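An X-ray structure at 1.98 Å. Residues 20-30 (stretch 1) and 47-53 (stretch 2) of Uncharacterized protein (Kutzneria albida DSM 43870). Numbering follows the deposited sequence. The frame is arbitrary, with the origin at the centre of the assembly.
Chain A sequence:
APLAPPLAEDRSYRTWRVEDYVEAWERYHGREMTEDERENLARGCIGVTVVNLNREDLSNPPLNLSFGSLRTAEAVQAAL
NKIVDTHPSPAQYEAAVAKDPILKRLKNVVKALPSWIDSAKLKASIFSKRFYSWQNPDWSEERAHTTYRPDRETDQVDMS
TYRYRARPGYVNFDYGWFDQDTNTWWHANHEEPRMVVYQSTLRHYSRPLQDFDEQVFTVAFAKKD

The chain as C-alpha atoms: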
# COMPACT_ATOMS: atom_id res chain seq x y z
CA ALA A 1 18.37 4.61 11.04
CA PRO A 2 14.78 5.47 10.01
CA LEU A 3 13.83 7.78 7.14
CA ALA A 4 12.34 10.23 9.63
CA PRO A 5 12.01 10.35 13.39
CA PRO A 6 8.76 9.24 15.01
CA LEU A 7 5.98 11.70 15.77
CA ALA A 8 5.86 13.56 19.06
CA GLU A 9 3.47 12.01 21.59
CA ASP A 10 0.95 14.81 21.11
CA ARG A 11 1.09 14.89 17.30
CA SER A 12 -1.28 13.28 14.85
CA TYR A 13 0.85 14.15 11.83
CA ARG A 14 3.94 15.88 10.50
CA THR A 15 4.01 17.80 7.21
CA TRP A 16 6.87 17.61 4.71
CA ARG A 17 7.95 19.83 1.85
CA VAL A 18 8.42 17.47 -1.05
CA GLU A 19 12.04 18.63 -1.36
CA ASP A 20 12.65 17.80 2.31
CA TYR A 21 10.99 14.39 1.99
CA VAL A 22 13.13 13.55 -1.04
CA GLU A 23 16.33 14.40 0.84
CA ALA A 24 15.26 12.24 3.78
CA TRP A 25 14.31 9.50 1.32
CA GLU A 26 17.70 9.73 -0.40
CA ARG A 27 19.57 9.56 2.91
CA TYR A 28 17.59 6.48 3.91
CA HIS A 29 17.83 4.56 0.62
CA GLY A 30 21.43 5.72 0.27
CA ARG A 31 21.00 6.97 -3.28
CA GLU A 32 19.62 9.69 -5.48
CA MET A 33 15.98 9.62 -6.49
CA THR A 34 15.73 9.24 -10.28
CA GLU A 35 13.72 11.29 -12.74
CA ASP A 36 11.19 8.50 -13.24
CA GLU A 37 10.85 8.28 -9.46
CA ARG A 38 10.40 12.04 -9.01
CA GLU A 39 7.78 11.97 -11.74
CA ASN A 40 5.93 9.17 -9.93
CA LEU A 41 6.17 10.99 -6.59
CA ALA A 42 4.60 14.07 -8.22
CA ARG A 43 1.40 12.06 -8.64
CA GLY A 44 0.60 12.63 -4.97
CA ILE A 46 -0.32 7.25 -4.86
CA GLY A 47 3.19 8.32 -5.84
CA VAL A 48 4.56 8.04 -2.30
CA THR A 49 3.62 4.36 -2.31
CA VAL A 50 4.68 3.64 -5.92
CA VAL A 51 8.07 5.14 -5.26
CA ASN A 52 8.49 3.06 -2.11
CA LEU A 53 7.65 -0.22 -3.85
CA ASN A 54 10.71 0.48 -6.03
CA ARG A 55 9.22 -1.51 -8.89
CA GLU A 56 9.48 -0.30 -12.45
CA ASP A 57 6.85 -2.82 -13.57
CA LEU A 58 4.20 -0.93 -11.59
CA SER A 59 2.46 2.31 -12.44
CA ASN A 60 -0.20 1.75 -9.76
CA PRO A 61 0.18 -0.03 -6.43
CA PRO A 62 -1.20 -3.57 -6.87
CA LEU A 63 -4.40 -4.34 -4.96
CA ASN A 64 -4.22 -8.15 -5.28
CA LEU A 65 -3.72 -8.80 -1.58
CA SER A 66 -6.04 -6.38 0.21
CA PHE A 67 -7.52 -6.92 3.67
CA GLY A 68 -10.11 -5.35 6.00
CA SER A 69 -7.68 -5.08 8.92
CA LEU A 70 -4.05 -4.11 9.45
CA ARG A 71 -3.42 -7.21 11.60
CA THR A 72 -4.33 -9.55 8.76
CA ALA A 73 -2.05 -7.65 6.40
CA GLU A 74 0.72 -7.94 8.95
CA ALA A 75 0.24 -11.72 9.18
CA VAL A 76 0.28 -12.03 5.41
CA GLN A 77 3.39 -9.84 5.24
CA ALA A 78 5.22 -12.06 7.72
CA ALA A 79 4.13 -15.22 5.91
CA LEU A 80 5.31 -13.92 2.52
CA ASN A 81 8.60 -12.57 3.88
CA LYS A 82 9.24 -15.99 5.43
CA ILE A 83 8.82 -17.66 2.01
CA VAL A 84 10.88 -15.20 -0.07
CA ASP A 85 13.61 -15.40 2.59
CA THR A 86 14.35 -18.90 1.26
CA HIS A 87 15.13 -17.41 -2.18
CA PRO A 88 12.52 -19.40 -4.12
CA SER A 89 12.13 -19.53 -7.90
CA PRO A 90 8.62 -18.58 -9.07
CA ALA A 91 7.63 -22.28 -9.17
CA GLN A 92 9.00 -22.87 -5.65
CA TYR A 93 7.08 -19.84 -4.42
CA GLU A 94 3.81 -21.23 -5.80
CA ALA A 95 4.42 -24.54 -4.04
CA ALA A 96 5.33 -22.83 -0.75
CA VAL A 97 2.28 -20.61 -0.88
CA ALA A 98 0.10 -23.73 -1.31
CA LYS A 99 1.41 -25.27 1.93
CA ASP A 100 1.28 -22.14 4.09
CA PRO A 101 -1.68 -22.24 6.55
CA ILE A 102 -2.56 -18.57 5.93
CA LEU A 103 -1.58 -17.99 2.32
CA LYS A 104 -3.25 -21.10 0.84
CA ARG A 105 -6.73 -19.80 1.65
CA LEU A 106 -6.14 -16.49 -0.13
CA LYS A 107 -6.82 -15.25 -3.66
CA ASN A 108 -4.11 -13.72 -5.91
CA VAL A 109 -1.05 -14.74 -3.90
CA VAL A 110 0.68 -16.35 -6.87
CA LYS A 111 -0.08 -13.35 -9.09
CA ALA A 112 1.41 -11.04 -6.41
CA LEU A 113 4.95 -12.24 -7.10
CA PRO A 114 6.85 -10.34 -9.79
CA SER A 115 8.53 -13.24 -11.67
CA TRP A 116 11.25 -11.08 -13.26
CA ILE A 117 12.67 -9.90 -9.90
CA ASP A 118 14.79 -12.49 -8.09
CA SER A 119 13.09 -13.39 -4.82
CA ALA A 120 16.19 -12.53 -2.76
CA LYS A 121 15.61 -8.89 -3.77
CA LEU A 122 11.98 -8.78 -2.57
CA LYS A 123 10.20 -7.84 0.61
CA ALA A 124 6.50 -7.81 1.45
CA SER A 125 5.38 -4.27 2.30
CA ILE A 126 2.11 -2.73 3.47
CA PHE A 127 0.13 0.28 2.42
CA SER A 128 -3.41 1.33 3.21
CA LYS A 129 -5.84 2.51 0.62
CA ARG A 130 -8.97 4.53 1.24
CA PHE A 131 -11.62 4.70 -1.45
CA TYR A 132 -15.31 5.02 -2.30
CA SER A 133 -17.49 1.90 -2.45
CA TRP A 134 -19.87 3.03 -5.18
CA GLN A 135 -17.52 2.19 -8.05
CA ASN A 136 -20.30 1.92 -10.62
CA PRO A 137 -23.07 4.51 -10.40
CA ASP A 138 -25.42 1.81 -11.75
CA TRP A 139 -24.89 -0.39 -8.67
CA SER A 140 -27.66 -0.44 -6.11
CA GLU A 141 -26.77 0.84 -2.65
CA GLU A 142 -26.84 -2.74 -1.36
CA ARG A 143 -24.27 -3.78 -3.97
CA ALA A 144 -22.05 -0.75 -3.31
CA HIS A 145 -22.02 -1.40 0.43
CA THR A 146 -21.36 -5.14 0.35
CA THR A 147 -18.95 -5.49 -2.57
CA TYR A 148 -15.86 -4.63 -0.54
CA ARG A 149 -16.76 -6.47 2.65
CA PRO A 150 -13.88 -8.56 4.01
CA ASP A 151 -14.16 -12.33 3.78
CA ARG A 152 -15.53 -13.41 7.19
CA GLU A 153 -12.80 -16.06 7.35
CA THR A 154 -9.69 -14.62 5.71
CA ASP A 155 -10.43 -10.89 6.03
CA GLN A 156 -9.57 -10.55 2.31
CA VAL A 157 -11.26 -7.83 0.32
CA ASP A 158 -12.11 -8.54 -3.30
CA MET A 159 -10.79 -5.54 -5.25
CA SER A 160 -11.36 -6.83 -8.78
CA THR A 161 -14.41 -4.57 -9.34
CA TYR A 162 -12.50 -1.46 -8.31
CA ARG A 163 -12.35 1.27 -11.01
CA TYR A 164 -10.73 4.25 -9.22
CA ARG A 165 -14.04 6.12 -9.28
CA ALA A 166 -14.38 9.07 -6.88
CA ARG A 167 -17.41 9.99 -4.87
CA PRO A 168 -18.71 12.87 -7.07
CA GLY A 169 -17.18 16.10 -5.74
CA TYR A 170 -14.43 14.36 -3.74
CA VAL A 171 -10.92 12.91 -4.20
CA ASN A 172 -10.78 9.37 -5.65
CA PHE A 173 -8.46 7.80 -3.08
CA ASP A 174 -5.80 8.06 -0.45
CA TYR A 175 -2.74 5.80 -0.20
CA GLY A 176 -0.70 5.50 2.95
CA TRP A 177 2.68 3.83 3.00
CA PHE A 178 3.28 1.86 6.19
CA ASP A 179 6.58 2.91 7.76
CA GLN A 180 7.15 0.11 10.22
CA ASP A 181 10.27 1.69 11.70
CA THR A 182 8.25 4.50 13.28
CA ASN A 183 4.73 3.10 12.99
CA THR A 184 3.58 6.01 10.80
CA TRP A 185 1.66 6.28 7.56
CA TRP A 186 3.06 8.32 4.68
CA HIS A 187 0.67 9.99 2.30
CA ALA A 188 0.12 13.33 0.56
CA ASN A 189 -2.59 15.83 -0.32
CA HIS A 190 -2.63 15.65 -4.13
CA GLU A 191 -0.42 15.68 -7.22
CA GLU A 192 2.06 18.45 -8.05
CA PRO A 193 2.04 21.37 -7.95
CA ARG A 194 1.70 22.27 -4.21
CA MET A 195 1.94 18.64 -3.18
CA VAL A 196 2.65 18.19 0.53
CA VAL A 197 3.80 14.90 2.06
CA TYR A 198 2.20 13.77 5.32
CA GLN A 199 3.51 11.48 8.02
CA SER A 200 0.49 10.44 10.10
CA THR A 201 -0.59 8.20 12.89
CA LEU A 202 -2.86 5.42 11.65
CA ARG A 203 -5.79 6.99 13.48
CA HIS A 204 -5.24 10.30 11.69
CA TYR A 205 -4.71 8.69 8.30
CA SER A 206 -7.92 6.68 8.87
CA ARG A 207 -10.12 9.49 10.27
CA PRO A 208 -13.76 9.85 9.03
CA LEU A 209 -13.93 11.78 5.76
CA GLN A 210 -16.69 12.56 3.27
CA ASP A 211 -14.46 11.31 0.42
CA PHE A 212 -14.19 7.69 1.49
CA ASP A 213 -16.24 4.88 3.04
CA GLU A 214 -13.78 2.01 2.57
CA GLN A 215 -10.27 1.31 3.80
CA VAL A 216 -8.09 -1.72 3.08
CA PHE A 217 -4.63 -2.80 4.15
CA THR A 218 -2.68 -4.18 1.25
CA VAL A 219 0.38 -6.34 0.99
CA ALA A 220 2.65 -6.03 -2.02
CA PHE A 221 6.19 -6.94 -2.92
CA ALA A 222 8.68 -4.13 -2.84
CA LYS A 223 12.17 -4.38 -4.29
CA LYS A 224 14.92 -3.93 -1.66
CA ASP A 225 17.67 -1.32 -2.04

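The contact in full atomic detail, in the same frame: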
# COMPACT_ATOMS: atom_id res chain seq x y z
N ASP A 20 12.07 18.32 1.07
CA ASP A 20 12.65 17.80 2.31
C ASP A 20 12.41 16.30 2.44
O ASP A 20 13.25 15.58 2.96
CB ASP A 20 12.09 18.54 3.52
CG ASP A 20 12.54 20.00 3.59
OD1 ASP A 20 13.63 20.34 3.07
OD2 ASP A 20 11.80 20.82 4.17
N TYR A 21 11.26 15.82 1.99
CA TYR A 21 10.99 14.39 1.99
C TYR A 21 11.97 13.64 1.08
O TYR A 21 12.47 12.57 1.43
CB TYR A 21 9.55 14.12 1.55
CG TYR A 21 9.25 12.65 1.42
CD1 TYR A 21 9.19 11.83 2.54
CD2 TYR A 21 9.06 12.08 0.17
CE1 TYR A 21 8.92 10.48 2.42
CE2 TYR A 21 8.80 10.74 0.04
CZ TYR A 21 8.73 9.94 1.16
OH TYR A 21 8.48 8.60 1.00
N VAL A 22 12.24 14.20 -0.09
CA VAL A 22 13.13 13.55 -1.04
C VAL A 22 14.53 13.41 -0.44
O VAL A 22 15.12 12.33 -0.49
CB VAL A 22 13.18 14.31 -2.38
CG1 VAL A 22 14.27 13.75 -3.27
CG2 VAL A 22 11.85 14.19 -3.08
N GLU A 23 15.03 14.47 0.18
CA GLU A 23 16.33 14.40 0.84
C GLU A 23 16.35 13.35 1.94
O GLU A 23 17.30 12.61 2.06
CB GLU A 23 16.73 15.76 1.42
CG GLU A 23 17.29 16.70 0.37
CD GLU A 23 17.57 18.10 0.90
OE1 GLU A 23 17.72 18.26 2.14
OE2 GLU A 23 17.64 19.04 0.07
N ALA A 24 15.30 13.28 2.75
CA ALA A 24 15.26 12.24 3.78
C ALA A 24 15.23 10.87 3.12
O ALA A 24 15.94 9.96 3.54
CB ALA A 24 14.09 12.43 4.70
N TRP A 25 14.41 10.74 2.08
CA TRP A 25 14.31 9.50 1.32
C TRP A 25 15.67 9.08 0.75
O TRP A 25 16.04 7.92 0.80
CB TRP A 25 13.29 9.67 0.19
CG TRP A 25 12.91 8.41 -0.54
CD1 TRP A 25 11.82 7.62 -0.29
CD2 TRP A 25 13.60 7.81 -1.64
NE1 TRP A 25 11.80 6.57 -1.17
CE2 TRP A 25 12.87 6.66 -2.01
CE3 TRP A 25 14.76 8.14 -2.35
CZ2 TRP A 25 13.27 5.83 -3.06
CZ3 TRP A 25 15.15 7.31 -3.40
CH2 TRP A 25 14.41 6.17 -3.74
N GLU A 26 16.41 10.04 0.20
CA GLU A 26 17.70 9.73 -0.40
C GLU A 26 18.74 9.34 0.65
O GLU A 26 19.58 8.48 0.38
CB GLU A 26 18.20 10.91 -1.23
CG GLU A 26 17.39 11.11 -2.49
CD GLU A 26 17.71 12.41 -3.20
OE1 GLU A 26 18.39 13.27 -2.61
OE2 GLU A 26 17.28 12.57 -4.36
N ARG A 27 18.68 9.95 1.83
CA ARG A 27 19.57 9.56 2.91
C ARG A 27 19.30 8.13 3.33
O ARG A 27 20.21 7.37 3.62
CB ARG A 27 19.43 10.48 4.13
CG ARG A 27 20.08 11.85 3.99
CD ARG A 27 20.23 12.55 5.35
NE ARG A 27 18.95 12.75 6.05
CZ ARG A 27 18.09 13.73 5.77
NH1 ARG A 27 18.35 14.60 4.80
NH2 ARG A 27 16.95 13.83 6.46
N TYR A 28 18.02 7.78 3.39
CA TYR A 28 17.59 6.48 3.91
C TYR A 28 17.89 5.35 2.93
O TYR A 28 18.39 4.31 3.33
CB TYR A 28 16.09 6.52 4.25
CG TYR A 28 15.49 5.23 4.76
CD1 TYR A 28 15.70 4.79 6.06
CD2 TYR A 28 14.66 4.47 3.95
CE1 TYR A 28 15.12 3.62 6.53
CE2 TYR A 28 14.07 3.30 4.40
CZ TYR A 28 14.30 2.88 5.69
OH TYR A 28 13.71 1.71 6.12
N HIS A 29 17.57 5.56 1.66
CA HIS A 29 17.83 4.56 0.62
C HIS A 29 19.25 4.68 0.06
O HIS A 29 19.62 3.94 -0.85
CB HIS A 29 16.80 4.69 -0.50
CG HIS A 29 15.39 4.45 -0.05
ND1 HIS A 29 14.81 3.20 -0.06
CD2 HIS A 29 14.46 5.29 0.45
CE1 HIS A 29 13.58 3.29 0.40
NE2 HIS A 29 13.34 4.55 0.72
N GLY A 30 20.03 5.60 0.61
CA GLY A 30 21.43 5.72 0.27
C GLY A 30 21.73 5.97 -1.20
O GLY A 30 22.75 5.54 -1.72
N GLY A 47 1.78 8.28 -5.54
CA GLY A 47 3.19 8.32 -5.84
C GLY A 47 4.14 7.99 -4.70
O GLY A 47 5.20 7.41 -4.92
N VAL A 48 3.76 8.36 -3.48
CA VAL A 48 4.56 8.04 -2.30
C VAL A 48 4.71 6.53 -2.21
O VAL A 48 5.80 6.01 -2.01
CB VAL A 48 3.96 8.65 -1.01
CG1 VAL A 48 4.78 8.25 0.23
CG2 VAL A 48 3.86 10.15 -1.13
N THR A 49 3.61 5.82 -2.42
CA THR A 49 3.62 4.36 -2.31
C THR A 49 4.32 3.70 -3.51
O THR A 49 5.12 2.80 -3.33
CB THR A 49 2.18 3.81 -2.17
OG1 THR A 49 1.69 4.11 -0.85
CG2 THR A 49 2.14 2.31 -2.36
N VAL A 50 4.04 4.18 -4.72
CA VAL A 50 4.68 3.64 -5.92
C VAL A 50 6.18 3.78 -5.83
O VAL A 50 6.93 2.85 -6.13
CB VAL A 50 4.16 4.33 -7.19
CG1 VAL A 50 5.08 4.02 -8.39
CG2 VAL A 50 2.73 3.92 -7.46
N VAL A 51 6.64 4.95 -5.38
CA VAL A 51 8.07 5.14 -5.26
C VAL A 51 8.66 4.17 -4.23
O VAL A 51 9.72 3.59 -4.44
CB VAL A 51 8.40 6.58 -4.93
CG1 VAL A 51 9.87 6.72 -4.51
CG2 VAL A 51 8.11 7.45 -6.17
N ASN A 52 7.95 3.95 -3.13
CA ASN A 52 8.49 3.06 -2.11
C ASN A 52 8.48 1.57 -2.48
O ASN A 52 9.27 0.81 -1.95
CB ASN A 52 7.75 3.28 -0.79
CG ASN A 52 8.17 4.57 -0.09
OD1 ASN A 52 9.22 5.13 -0.39
ND2 ASN A 52 7.34 5.04 0.83
N LEU A 53 7.60 1.15 -3.38
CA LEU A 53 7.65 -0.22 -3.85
C LEU A 53 8.88 -0.48 -4.72
O LEU A 53 9.34 -1.61 -4.79
CB LEU A 53 6.38 -0.58 -4.61
CG LEU A 53 5.15 -0.60 -3.72
CD1 LEU A 53 3.89 -0.59 -4.56
CD2 LEU A 53 5.18 -1.84 -2.83
O HOH W 1 8.13 7.47 -1.56
O HOH W 2 8.44 6.83 2.93
O HOH W 3 11.05 4.53 2.27

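Residues 20-28 and 47-53 form two helices that run nearly parallel, with an angle of 17° between their N-to-C directions. With the axes 13.0 Å apart at their closest approach, the gap is filled by the side chains of Tyr-21 and Trp-25 on one side and Val-48, Val-51 and Asn-52 on the other, with water between some of the polar groups. The nearest CA atoms across the gap are those of Trp-25 and Asn-52, at 9.3 Å, while the CA atoms of Tyr-21 and Val-48 lie 10.0 Å apart. Each pair is one helical turn from the other, so the register is maintained as both chains advance. Only about 200 Å² of surface is buried, both sides summed. On the first helix, Tyr-21 and Trp-25 point toward the second, both with chi1 in the t well, and the backbone bond from Trp-25 N to Tyr-21 O (2.7 Å) links these successive turns.

Along the second helix, Gly-47 has no side chain and takes no part in the contact, but its carbonyl accepts the backbone hydrogen bond from Val-51 N (2.9 Å between N and Gly-47 O). Val-48 is the first residue to meet the other helix. Its CA-to-CB bond points sideways, yet Val-48 CG1 lies 3.8 Å from Tyr-21 OH, a van der Waals approach, and 4.4 Å from Tyr-21 CZ, a loose apolar contact at the far end of the phenol. The carbonyl of Val-48 adds a polar link: water 1 donates to Val-48 O at 2.8 Å and also bonds to Tyr-21 OH at 2.8 Å, joining the tyrosine to the backbone of the opposing helix.

Thr-49 points away from the first helix and Val-50 lies out of reach, as expected for the far side of a helix. The next turn brings Val-51 round toward the partner. Val-51 CG1 packs 3.8 Å from Trp-25 CZ2, so that a branched aliphatic side chain meets the six-membered part of the indole.

Asn-52 is the polar centre of the contact. Although its CA-to-CB bond points sideways, the end of the side chain comes nearer the first helix, and Asn-52 OD1 accepts a hydrogen bond from Trp-25 NE1 at 3.1 Å. The oxygen lies at the edge of the indole, near the ring plane, where the N-H can reach it; the N-H...O angle is 146°. This is the only direct hydrogen bond between the stretches. Water 1 also donates to Asn-52 OD1, though weakly, at 2.8 Å. On the amide nitrogen, water 2 accepts from Asn-52 ND2 at 3.0 Å and bonds to Tyr-21 OH at 2.6 Å; the direct separation of Asn-52 ND2 and Tyr-21 OH is 3.7 Å, and water bridges it. His-29, one turn beyond Trp-25, is joined through water 3, which lies 2.8 Å from His-29 NE2 and donates a weak bond to Asn-52 OD1 at 3.3 Å.

Leu-53 closes the stretch without touching the first helix.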